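1,3,6,8-tetrahydroxynaphthalene synthase (Streptomyces coelicolor, PDB 1U0M) catalyses the iterative condensation of five malonyl-CoA units into a pentaketide and its cyclisation to 1,3,6,8-tetrahydroxynaphthalene, a step in melanin biosynthesis. Local coordinates at residues 69-73 with 236-240; 83-88 with 171-175; 227-231 with 242-247; 255-259 with 288-293. All blocks are in the same frame, centred on the assembly; numbering follows the deposited sequence.

Contact 1 of 4, residues 69-73 with 236-240; sequences EHPGF and ATGFH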
loop_
_atom_site.group_PDB
_atom_site.type_symbol
_atom_site.label_atom_id
_atom_site.label_comp_id
_atom_site.label_asym_id
_atom_site.label_seq_id
_atom_site.Cartn_x
_atom_site.Cartn_y
_atom_site.Cartn_z
ATOM N N GLU A 69 -2.274 22.621 -17.167
ATOM C CA GLU A 69 -2.600 23.531 -16.079
ATOM C C GLU A 69 -2.514 22.791 -14.751
ATOM O O GLU A 69 -2.735 21.579 -14.678
ATOM C CB GLU A 69 -4.023 24.081 -16.249
ATOM C CG GLU A 69 -4.240 24.878 -17.516
ATOM C CD GLU A 69 -3.371 26.125 -17.581
ATOM O OE1 GLU A 69 -3.360 26.796 -18.641
ATOM O OE2 GLU A 69 -2.704 26.439 -16.571
ATOM N N HIS A 70 -2.179 23.516 -13.697
ATOM C CA HIS A 70 -2.123 22.890 -12.391
ATOM C C HIS A 70 -3.092 23.625 -11.473
ATOM O O HIS A 70 -2.778 24.692 -10.952
ATOM C CB HIS A 70 -0.701 22.914 -11.824
ATOM C CG HIS A 70 -0.518 22.007 -10.648
ATOM N ND1 HIS A 70 0.693 21.432 -10.329
ATOM C CD2 HIS A 70 -1.391 21.597 -9.698
ATOM C CE1 HIS A 70 0.558 20.706 -9.234
ATOM N NE2 HIS A 70 -0.697 20.791 -8.829
ATOM N N PRO A 71 -4.305 23.067 -11.299
ATOM C CA PRO A 71 -5.388 23.607 -10.463
ATOM C C PRO A 71 -5.196 23.308 -8.985
ATOM O O PRO A 71 -6.085 23.569 -8.171
ATOM C CB PRO A 71 -6.620 22.904 -11.015
ATOM C CG PRO A 71 -6.066 21.523 -11.314
ATOM C CD PRO A 71 -4.757 21.858 -12.018
ATOM N N GLY A 72 -4.035 22.755 -8.649
ATOM C CA GLY A 72 -3.743 22.398 -7.275
ATOM C C GLY A 72 -3.891 20.897 -7.072
ATOM O O GLY A 72 -4.644 20.230 -7.791
ATOM N N PHE A 73 -3.180 20.372 -6.084
ATOM C CA PHE A 73 -3.189 18.941 -5.758
ATOM C C PHE A 73 -4.597 18.456 -5.382
ATOM O O PHE A 73 -4.995 17.346 -5.743
ATOM C CB PHE A 73 -2.197 18.708 -4.602
ATOM C CG PHE A 73 -1.996 17.269 -4.229
ATOM C CD1 PHE A 73 -1.637 16.934 -2.920
ATOM C CD2 PHE A 73 -2.130 16.251 -5.164
ATOM C CE1 PHE A 73 -1.418 15.616 -2.551
ATOM C CE2 PHE A 73 -1.916 14.930 -4.801
ATOM C CZ PHE A 73 -1.558 14.610 -3.492
ATOM N N ALA A 236 3.283 20.558 -1.476
ATOM C CA ALA A 236 1.944 21.107 -1.463
ATOM C C ALA A 236 1.343 20.996 -2.865
ATOM O O ALA A 236 0.129 20.989 -3.021
ATOM C CB ALA A 236 1.996 22.550 -1.029
ATOM N N THR A 237 2.207 20.912 -3.880
ATOM C CA THR A 237 1.777 20.810 -5.274
ATOM C C THR A 237 1.507 19.367 -5.679
ATOM O O THR A 237 1.039 19.078 -6.788
ATOM C CB THR A 237 2.843 21.396 -6.222
ATOM O OG1 THR A 237 4.129 21.243 -5.626
ATOM C CG2 THR A 237 2.593 22.869 -6.486
ATOM N N GLY A 238 1.819 18.444 -4.781
ATOM C CA GLY A 238 1.574 17.053 -5.080
ATOM C C GLY A 238 2.835 16.233 -5.142
ATOM O O GLY A 238 3.785 16.482 -4.403
ATOM N N PHE A 239 2.841 15.259 -6.043
ATOM C CA PHE A 239 3.980 14.376 -6.184
ATOM C C PHE A 239 4.907 14.798 -7.309
ATOM O O PHE A 239 4.486 14.902 -8.467
ATOM C CB PHE A 239 3.499 12.937 -6.421
ATOM C CG PHE A 239 2.609 12.411 -5.331
ATOM C CD1 PHE A 239 2.810 12.796 -4.006
ATOM C CD2 PHE A 239 1.583 11.517 -5.620
ATOM C CE1 PHE A 239 2.004 12.299 -2.992
ATOM C CE2 PHE A 239 0.773 11.015 -4.615
ATOM C CZ PHE A 239 0.980 11.404 -3.296
ATOM N N HIS A 240 6.164 15.050 -6.948
ATOM C CA HIS A 240 7.195 15.433 -7.903
ATOM C C HIS A 240 8.108 14.216 -8.092
ATOM O O HIS A 240 8.788 13.775 -7.167
ATOM C CB HIS A 240 8.016 16.630 -7.380
ATOM C CG HIS A 240 7.234 17.901 -7.265
ATOM N ND1 HIS A 240 6.138 18.030 -6.434
ATOM C CD2 HIS A 240 7.411 19.114 -7.844
ATOM C CE1 HIS A 240 5.680 19.269 -6.504
ATOM N NE2 HIS A 240 6.434 19.946 -7.353
#
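The carbonyl O of Thr237 sits at the edge of the His70 ring, near the ring plane. Thr237 O is 3.0 Å from His70 CE1 and 3.2 Å from His70 NE2. The ring gets there because its CG is anti to the backbone N of His70 (chi1 -166°). Thr237 CB and CG2 touch the same CE1, and the two side chains cross at about a right angle.

Phe73, in the first turn of helix 73-99, lays its ring flat over Gly238. Gly238 CA is 3.7 Å from the centroid of the Phe73 ring and nearly over its centre, a CH-pi contact. Gly238 has backbone angles that favour glycine, and no side chain separates it from the ring. The edge of the Phe73 ring is turned toward the face of Phe239, with the two ring centroids 5.4 Å apart and the planes at 59°. A leucine in place of Phe73 would probably open a gap over Gly238 CA and leave Phe239 without this edge-on partner.

Phe239 also stacks on Tyr232 and on Phe117 of the second subunit. The contact fastens the tight turn of hairpin 230-235/238-243 to helix 73-99 beside the dimer interface. Its chemistry is mainly apolar and aromatic, with the His70 edge adding a polar approach.

Contact 2 of 4, residues 83-88 with 171-175; sequences EAKSRV and VACEF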
loop_
_atom_site.group_PDB
_atom_site.type_symbol
_atom_site.label_atom_id
_atom_site.label_comp_id
_atom_site.label_asym_id
_atom_site.label_seq_id
_atom_site.Cartn_x
_atom_site.Cartn_y
_atom_site.Cartn_z
ATOM N N GLU A 83 -12.031 10.098 -12.579
ATOM C CA GLU A 83 -11.612 9.360 -13.767
ATOM C C GLU A 83 -11.438 7.871 -13.520
ATOM O O GLU A 83 -11.613 7.066 -14.427
ATOM C CB GLU A 83 -10.303 9.928 -14.332
ATOM C CG GLU A 83 -10.388 11.351 -14.894
ATOM C CD GLU A 83 -11.355 11.473 -16.062
ATOM O OE1 GLU A 83 -11.528 10.486 -16.811
ATOM O OE2 GLU A 83 -11.931 12.563 -16.245
ATOM N N ALA A 84 -11.083 7.506 -12.295
ATOM C CA ALA A 84 -10.889 6.106 -11.963
ATOM C C ALA A 84 -12.239 5.416 -11.744
ATOM O O ALA A 84 -12.415 4.239 -12.057
ATOM C CB ALA A 84 -10.039 5.989 -10.719
ATOM N N LYS A 85 -13.191 6.151 -11.192
ATOM C CA LYS A 85 -14.495 5.566 -10.953
ATOM C C LYS A 85 -15.234 5.334 -12.252
ATOM O O LYS A 85 -15.880 4.305 -12.413
ATOM C CB LYS A 85 -15.307 6.442 -10.006
ATOM C CG LYS A 85 -14.890 6.229 -8.568
ATOM C CD LYS A 85 -15.707 7.051 -7.597
ATOM C CE LYS A 85 -15.371 6.674 -6.166
ATOM N NZ LYS A 85 -15.757 7.754 -5.232
ATOM N N SER A 86 -15.113 6.266 -13.190
ATOM C CA SER A 86 -15.775 6.118 -14.484
ATOM C C SER A 86 -15.026 5.245 -15.494
ATOM O O SER A 86 -15.574 4.924 -16.547
ATOM C CB SER A 86 -16.045 7.489 -15.111
ATOM O OG SER A 86 -14.877 8.283 -15.147
ATOM N N ARG A 87 -13.796 4.836 -15.187
ATOM C CA ARG A 87 -13.046 4.018 -16.139
ATOM C C ARG A 87 -12.651 2.613 -15.669
ATOM O O ARG A 87 -12.699 1.657 -16.442
ATOM C CB ARG A 87 -11.777 4.756 -16.586
ATOM C CG ARG A 87 -12.005 6.087 -17.282
ATOM C CD ARG A 87 -10.670 6.712 -17.645
ATOM N NE ARG A 87 -10.790 8.077 -18.145
ATOM C CZ ARG A 87 -11.026 8.392 -19.412
ATOM N NH1 ARG A 87 -11.170 7.432 -20.319
ATOM N NH2 ARG A 87 -11.094 9.670 -19.774
ATOM N N VAL A 88 -12.260 2.480 -14.408
ATOM C CA VAL A 88 -11.817 1.189 -13.899
ATOM C C VAL A 88 -12.796 0.022 -14.097
ATOM O O VAL A 88 -12.414 -1.026 -14.615
ATOM C CB VAL A 88 -11.411 1.306 -12.407
ATOM C CG1 VAL A 88 -10.956 -0.037 -11.880
ATOM C CG2 VAL A 88 -10.280 2.315 -12.262
ATOM N N VAL A 171 -5.556 -4.971 -10.257
ATOM C CA VAL A 171 -5.979 -3.756 -10.945
ATOM C C VAL A 171 -4.894 -2.704 -10.857
ATOM O O VAL A 171 -4.430 -2.370 -9.775
ATOM C CB VAL A 171 -7.255 -3.152 -10.342
ATOM C CG1 VAL A 171 -7.607 -1.874 -11.080
ATOM C CG2 VAL A 171 -8.393 -4.147 -10.430
ATOM N N ALA A 172 -4.485 -2.197 -12.013
ATOM C CA ALA A 172 -3.471 -1.159 -12.080
ATOM C C ALA A 172 -4.131 0.089 -12.675
ATOM O O ALA A 172 -4.693 0.047 -13.762
ATOM C CB ALA A 172 -2.315 -1.625 -12.952
ATOM N N CYS A 173 -4.071 1.197 -11.955
ATOM C CA CYS A 173 -4.669 2.439 -12.431
ATOM C C CYS A 173 -3.622 3.536 -12.347
ATOM O O CYS A 173 -3.213 3.921 -11.258
ATOM C CB CYS A 173 -5.883 2.797 -11.569
ATOM S SG CYS A 173 -6.854 4.166 -12.198
ATOM N N GLU A 174 -3.191 4.044 -13.492
ATOM C CA GLU A 174 -2.162 5.071 -13.501
ATOM C C GLU A 174 -2.465 6.272 -14.394
ATOM O O GLU A 174 -2.549 6.157 -15.619
ATOM C CB GLU A 174 -0.824 4.434 -13.897
ATOM C CG GLU A 174 -0.425 3.242 -13.018
ATOM C CD GLU A 174 0.073 3.656 -11.629
ATOM O OE1 GLU A 174 -0.248 4.787 -11.198
ATOM O OE2 GLU A 174 0.780 2.853 -10.967
ATOM N N PHE A 175 -2.622 7.432 -13.760
ATOM C CA PHE A 175 -2.896 8.684 -14.461
ATOM C C PHE A 175 -1.678 9.578 -14.231
ATOM O O PHE A 175 -1.757 10.596 -13.519
ATOM C CB PHE A 175 -4.145 9.345 -13.866
ATOM C CG PHE A 175 -5.403 8.520 -13.986
ATOM C CD1 PHE A 175 -6.373 8.564 -12.983
ATOM C CD2 PHE A 175 -5.641 7.732 -15.113
ATOM C CE1 PHE A 175 -7.564 7.838 -13.096
ATOM C CE2 PHE A 175 -6.832 6.998 -15.239
ATOM C CZ PHE A 175 -7.795 7.054 -14.227
#
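Cys173 puts its sulfur into a hollow on helix 83-88 between Ala84 and Val88, which lie one turn apart. Cys173 SG is 4.0 Å from Ala84 CB on one side and touches Val88 CG2 on the other. The sulfur projects there because it is anti to the backbone N (chi1 -171°).

Two bumps of the strand flank it. Toward one end, Val171 CG1 meets Val88 CG1 at 3.9 Å, the two side chains crossing at an angle. Toward the other, the Phe175 ring pushes its CE1-CZ rim against the turn of the helix at Glu83 and Ala84. Phe175 CE1 is 3.7 Å from Glu83 CB. Phe175 CE1 is also 3.6 Å from Ala84 N, which lies at the ring edge near its plane. The small Ala84 side chain lets the sulfur and the ring come in together.

Val171, Cys173 and Phe175 alternate along the strand and all face the helix. This is a helix laid on one face of the mixed sheet of the thiolase fold. The axes of helix 83-88 and strand 171-175 approach to 10.1 Å, and their N-to-C directions differ by 134°. Leu122 of helix 122-129 also touches Ala84 and Val88.

Arg87, which also comes near the Phe175 ring, forms a salt bridge within the helix. Arg87 NE is 2.9 Å from Glu83 OE1, and Arg87 NH2 adds a weak bond to the same oxygen. A second salt bridge joins Arg87 to Glu21. On the far face of the strand, Glu174 OE1 accepts from Cys114 N.

Contact 3 of 4, residues 227-231 with 242-247; sequences EDWIM and LLDKRV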
loop_
_atom_site.group_PDB
_atom_site.type_symbol
_atom_site.label_atom_id
_atom_site.label_comp_id
_atom_site.label_asym_id
_atom_site.label_seq_id
_atom_site.Cartn_x
_atom_site.Cartn_y
_atom_site.Cartn_z
ATOM N N GLU A 227 17.865 3.982 -2.888
ATOM C CA GLU A 227 16.573 4.385 -2.327
ATOM C C GLU A 227 16.001 5.652 -2.942
ATOM O O GLU A 227 14.819 5.693 -3.281
ATOM C CB GLU A 227 16.675 4.572 -0.806
ATOM C CG GLU A 227 17.149 3.346 -0.067
ATOM C CD GLU A 227 18.651 3.350 0.183
ATOM O OE1 GLU A 227 19.410 3.932 -0.634
ATOM O OE2 GLU A 227 19.067 2.754 1.199
ATOM N N ASP A 228 16.845 6.671 -3.094
ATOM C CA ASP A 228 16.417 7.945 -3.662
ATOM C C ASP A 228 16.611 8.066 -5.163
ATOM O O ASP A 228 16.489 9.160 -5.717
ATOM C CB ASP A 228 17.142 9.117 -2.972
ATOM C CG ASP A 228 18.645 9.131 -3.244
ATOM O OD1 ASP A 228 19.059 9.158 -4.426
ATOM O OD2 ASP A 228 19.419 9.121 -2.264
ATOM N N TRP A 229 16.897 6.956 -5.832
ATOM C CA TRP A 229 17.116 7.004 -7.278
ATOM C C TRP A 229 15.851 7.113 -8.129
ATOM O O TRP A 229 15.876 7.727 -9.189
ATOM C CB TRP A 229 17.984 5.820 -7.688
ATOM C CG TRP A 229 19.414 6.047 -7.270
ATOM C CD1 TRP A 229 19.853 6.875 -6.270
ATOM C CD2 TRP A 229 20.587 5.488 -7.870
ATOM N NE1 TRP A 229 21.225 6.872 -6.217
ATOM C CE2 TRP A 229 21.703 6.028 -7.186
ATOM C CE3 TRP A 229 20.807 4.587 -8.917
ATOM C CZ2 TRP A 229 23.018 5.696 -7.520
ATOM C CZ3 TRP A 229 22.119 4.259 -9.248
ATOM C CH2 TRP A 229 23.205 4.813 -8.550
ATOM N N ILE A 230 14.748 6.530 -7.658
ATOM C CA ILE A 230 13.456 6.614 -8.350
ATOM C C ILE A 230 12.453 6.865 -7.223
ATOM O O ILE A 230 11.971 5.939 -6.571
ATOM C CB ILE A 230 13.115 5.320 -9.096
ATOM C CG1 ILE A 230 14.335 4.847 -9.903
ATOM C CG2 ILE A 230 11.948 5.581 -10.043
ATOM C CD1 ILE A 230 14.105 3.599 -10.739
ATOM N N MET A 231 12.147 8.136 -6.996
ATOM C CA MET A 231 11.283 8.512 -5.888
ATOM C C MET A 231 10.390 9.717 -6.122
ATOM O O MET A 231 10.472 10.409 -7.134
ATOM C CB MET A 231 12.155 8.845 -4.684
ATOM C CG MET A 231 12.948 10.139 -4.918
ATOM S SD MET A 231 14.141 10.508 -3.642
ATOM C CE MET A 231 13.037 11.155 -2.331
ATOM N N LEU A 242 11.231 12.051 -9.185
ATOM C CA LEU A 242 12.675 12.213 -9.305
ATOM C C LEU A 242 13.307 10.920 -9.808
ATOM O O LEU A 242 13.156 9.845 -9.203
ATOM C CB LEU A 242 13.291 12.588 -7.956
ATOM C CG LEU A 242 13.174 14.033 -7.456
ATOM C CD1 LEU A 242 11.729 14.488 -7.416
ATOM C CD2 LEU A 242 13.780 14.114 -6.075
ATOM N N LEU A 243 14.012 11.029 -10.924
ATOM C CA LEU A 243 14.669 9.886 -11.528
ATOM C C LEU A 243 16.145 10.225 -11.746
ATOM O O LEU A 243 16.484 11.072 -12.580
ATOM C CB LEU A 243 13.988 9.563 -12.850
ATOM C CG LEU A 243 14.371 8.282 -13.581
ATOM C CD1 LEU A 243 14.093 7.054 -12.721
ATOM C CD2 LEU A 243 13.581 8.238 -14.870
ATOM N N ASP A 244 17.012 9.568 -10.976
ATOM C CA ASP A 244 18.454 9.786 -11.054
ATOM C C ASP A 244 19.019 9.397 -12.417
ATOM O O ASP A 244 18.681 8.358 -12.978
ATOM C CB ASP A 244 19.167 8.987 -9.956
ATOM C CG ASP A 244 20.640 9.353 -9.816
ATOM O OD1 ASP A 244 21.016 9.924 -8.770
ATOM O OD2 ASP A 244 21.419 9.070 -10.748
ATOM N N LYS A 245 19.888 10.256 -12.931
ATOM C CA LYS A 245 20.548 10.075 -14.222
ATOM C C LYS A 245 21.151 8.684 -14.364
ATOM O O LYS A 245 21.217 8.139 -15.462
ATOM C CB LYS A 245 21.665 11.108 -14.370
ATOM C CG LYS A 245 21.257 12.567 -14.104
ATOM C CD LYS A 245 20.578 12.788 -12.733
ATOM C CE LYS A 245 21.336 12.135 -11.576
ATOM N NZ LYS A 245 22.753 12.578 -11.456
ATOM N N ARG A 246 21.578 8.123 -13.234
ATOM C CA ARG A 246 22.216 6.810 -13.168
ATOM C C ARG A 246 21.306 5.589 -13.209
ATOM O O ARG A 246 21.791 4.460 -13.156
ATOM C CB ARG A 246 23.058 6.720 -11.901
ATOM C CG ARG A 246 24.197 7.705 -11.839
ATOM C CD ARG A 246 24.799 7.748 -10.448
ATOM N NE ARG A 246 23.865 8.302 -9.469
ATOM C CZ ARG A 246 24.175 8.568 -8.204
ATOM N NH1 ARG A 246 25.402 8.329 -7.753
ATOM N NH2 ARG A 246 23.261 9.082 -7.390
ATOM N N VAL A 247 20.001 5.797 -13.306
ATOM C CA VAL A 247 19.080 4.676 -13.322
ATOM C C VAL A 247 19.349 3.610 -14.389
ATOM O O VAL A 247 19.384 2.422 -14.080
ATOM C CB VAL A 247 17.619 5.165 -13.434
ATOM C CG1 VAL A 247 16.675 3.974 -13.553
ATOM C CG2 VAL A 247 17.261 5.978 -12.197
#
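Asp244 and Arg246 form a salt bridge that lies over one face of the Trp229 indole. Arg246 holds Asp244 side-on with two nitrogens: Arg246 NH2 to Asp244 OD1 at 2.8 Å, and Arg246 NE to Asp244 OD2 at 2.9 Å. Both donors come from above the carboxylate plane. The anti lone pair of Asp244 OD2 also takes the backbone N of Arg246 at 2.7 Å, which makes an Asx turn. A type I turn runs from Asp244 to Val247 over the same residues.

The carboxylate is nearly parallel to the indole, with 19° between the planes. The guanidinium is tilted by 28°. Asp244 CB makes a CH-pi contact over the five-membered ring, and Arg246 CB sits off-centre over the six-membered ring. The exact spacing of guanidinium and indole is doubtful. A serine in place of Trp229 would probably take away the flat surface along the salt bridge, leaving the Asp244-Arg246 pair held by its own bonds alone.

The backbones pair as antiparallel strands. Asp244 N bonds Trp229 O at 2.8 Å, almost straight at 175°. Met231 and Leu242 form a hydrogen-bonded pair, with Leu242 N to Met231 O at 2.7 Å. Ile230 and Leu243 form a non-hydrogen-bonded pair. On their face of the hairpin, Ile230 CG1 lies 3.6 Å from Leu243 CD1.

The Ile230 side chain is about 6 Å from that of Cys146, probably the active-site cysteine. Met231 packs on Met119 of the second subunit. Trp229 also touches Thr250 and Ile345. The open end of hairpin 230-235/238-243 leads on to helix 251-263.

Contact 4 of 4, residues 255-259 with 288-293; sequences APALK and LSTFLE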
loop_
_atom_site.group_PDB
_atom_site.type_symbol
_atom_site.label_atom_id
_atom_site.label_comp_id
_atom_site.label_asym_id
_atom_site.label_seq_id
_atom_site.Cartn_x
_atom_site.Cartn_y
_atom_site.Cartn_z
ATOM N N ALA A 255 21.094 -7.362 -13.624
ATOM C CA ALA A 255 21.174 -8.545 -14.478
ATOM C C ALA A 255 21.400 -9.831 -13.679
ATOM O O ALA A 255 20.662 -10.810 -13.843
ATOM C CB ALA A 255 22.281 -8.364 -15.510
ATOM N N PRO A 256 22.424 -9.848 -12.805
ATOM C CA PRO A 256 22.729 -11.028 -11.986
ATOM C C PRO A 256 21.550 -11.468 -11.122
ATOM O O PRO A 256 21.291 -12.661 -10.971
ATOM C CB PRO A 256 23.912 -10.562 -11.141
ATOM C CG PRO A 256 24.601 -9.592 -12.046
ATOM C CD PRO A 256 23.445 -8.803 -12.606
ATOM N N ALA A 257 20.843 -10.497 -10.551
ATOM C CA ALA A 257 19.694 -10.786 -9.706
ATOM C C ALA A 257 18.648 -11.530 -10.521
ATOM O O ALA A 257 17.868 -12.316 -9.985
ATOM C CB ALA A 257 19.107 -9.491 -9.157
ATOM N N LEU A 258 18.634 -11.269 -11.821
ATOM C CA LEU A 258 17.692 -11.930 -12.711
ATOM C C LEU A 258 18.154 -13.359 -12.963
ATOM O O LEU A 258 17.343 -14.278 -13.052
ATOM C CB LEU A 258 17.597 -11.168 -14.032
ATOM C CG LEU A 258 16.790 -9.871 -13.982
ATOM C CD1 LEU A 258 16.962 -9.097 -15.274
ATOM C CD2 LEU A 258 15.328 -10.207 -13.748
ATOM N N LYS A 259 19.465 -13.543 -13.069
ATOM C CA LYS A 259 20.027 -14.864 -13.301
ATOM C C LYS A 259 19.980 -15.688 -12.023
ATOM O O LYS A 259 19.562 -16.844 -12.044
ATOM C CB LYS A 259 21.463 -14.736 -13.807
ATOM C CG LYS A 259 21.546 -14.042 -15.158
ATOM C CD LYS A 259 22.968 -13.680 -15.540
ATOM C CE LYS A 259 22.984 -12.888 -16.843
ATOM N NZ LYS A 259 24.328 -12.335 -17.177
ATOM N N LEU A 288 19.153 -4.015 -20.569
ATOM C CA LEU A 288 18.724 -5.304 -20.054
ATOM C C LEU A 288 18.902 -6.364 -21.141
ATOM O O LEU A 288 19.049 -7.547 -20.846
ATOM C CB LEU A 288 17.258 -5.226 -19.613
ATOM C CG LEU A 288 16.732 -6.261 -18.614
ATOM C CD1 LEU A 288 16.586 -7.608 -19.275
ATOM C CD2 LEU A 288 17.677 -6.346 -17.430
ATOM N N SER A 289 18.897 -5.932 -22.398
ATOM C CA SER A 289 19.063 -6.846 -23.525
ATOM C C SER A 289 20.541 -7.055 -23.831
ATOM O O SER A 289 20.896 -7.665 -24.842
ATOM C CB SER A 289 18.366 -6.291 -24.767
ATOM O OG SER A 289 18.905 -5.035 -25.137
ATOM N N THR A 290 21.401 -6.541 -22.958
ATOM C CA THR A 290 22.847 -6.669 -23.133
ATOM C C THR A 290 23.479 -7.290 -21.889
ATOM O O THR A 290 24.087 -8.355 -21.964
ATOM C CB THR A 290 23.509 -5.293 -23.406
ATOM O OG1 THR A 290 23.133 -4.368 -22.380
ATOM C CG2 THR A 290 23.079 -4.746 -24.762
ATOM N N PHE A 291 23.334 -6.620 -20.749
ATOM C CA PHE A 291 23.892 -7.108 -19.495
ATOM C C PHE A 291 23.388 -8.513 -19.174
ATOM O O PHE A 291 24.107 -9.306 -18.567
ATOM C CB PHE A 291 23.541 -6.145 -18.350
ATOM C CG PHE A 291 24.370 -4.882 -18.339
ATOM C CD1 PHE A 291 25.749 -4.949 -18.188
ATOM C CD2 PHE A 291 23.772 -3.634 -18.478
ATOM C CE1 PHE A 291 26.529 -3.786 -18.175
ATOM C CE2 PHE A 291 24.543 -2.462 -18.466
ATOM C CZ PHE A 291 25.925 -2.539 -18.312
ATOM N N LEU A 292 22.157 -8.814 -19.592
ATOM C CA LEU A 292 21.551 -10.121 -19.350
ATOM C C LEU A 292 21.984 -11.032 -20.485
ATOM O O LEU A 292 22.378 -12.173 -20.256
ATOM C CB LEU A 292 20.015 -10.042 -19.311
ATOM C CG LEU A 292 19.367 -11.196 -18.545
ATOM C CD1 LEU A 292 19.410 -10.880 -17.060
ATOM C CD2 LEU A 292 17.941 -11.392 -18.982
ATOM N N GLU A 293 21.898 -10.521 -21.710
ATOM C CA GLU A 293 22.321 -11.260 -22.895
ATOM C C GLU A 293 21.270 -12.155 -23.516
ATOM O O GLU A 293 21.525 -13.310 -23.827
ATOM C CB GLU A 293 23.572 -12.092 -22.576
ATOM C CG GLU A 293 24.651 -11.321 -21.825
ATOM C CD GLU A 293 25.740 -12.207 -21.289
ATOM O OE1 GLU A 293 25.431 -13.316 -20.809
ATOM O OE2 GLU A 293 26.913 -11.793 -21.326
#
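Ala255 touches the end of helix 281-291 with its methyl group. Ala255 CB is 3.8 Å from Phe291 CB and also meets the Phe291 carbonyl. The Ala255 carbonyl O has Leu292 CD1 against it at 3.5 Å.

One turn on, Leu258 carries the apolar core. Leu258 CD1 meets Leu288 CD2 tip to tip at 3.6 Å. The same Leu258 CD1 is 3.5 Å from Leu292 CD1, where the two side chains cross at about a right angle. Leu292 reaches in because its CG is anti to the backbone N (chi1 -157°).

Lys259 closes the edge. Its chain runs extended toward the helix end, with Lys259 CE 3.5 Å from Leu292 O. Lys259 NZ makes a weak hydrogen bond to Phe291 O at 3.3 Å. A long salt bridge links Lys259 NZ to Glu293 OE1 at 3.9 Å. The carbonyls of Phe291 and Leu292 lie close to the ammonium group and would probably favour it slightly.

Glu293, with positive phi, leaves the helical path. Leu292 also packs on Tyr275, next to strand 276-278. Helix 251-263 packs against the weakly bonded end of helix 281-291 and the loop just after it, consistent with a helical layer of the thiolase fold.

Contact 1 opens first, just before helix 73-99, and its long loop closes at the turn of hairpin 230-235/238-243. It ties the N-terminal part of the fold to the C-terminal part. Contact 2 opens and closes within that loop, joining helix 73-99 to strand 167-175. Contact 3 joins the open end of the hairpin whose turn serves contact 1. Contacts 1 and 3 cross, because 236-240 lies between 227-231 and 242-247 while 69-73 precedes both. Contact 4 follows in series and closes a short loop from helix 251-263 to the end of helix 281-291. Its centre lies about 33 Å from that of contact 2, on the opposite side of the chain's centre.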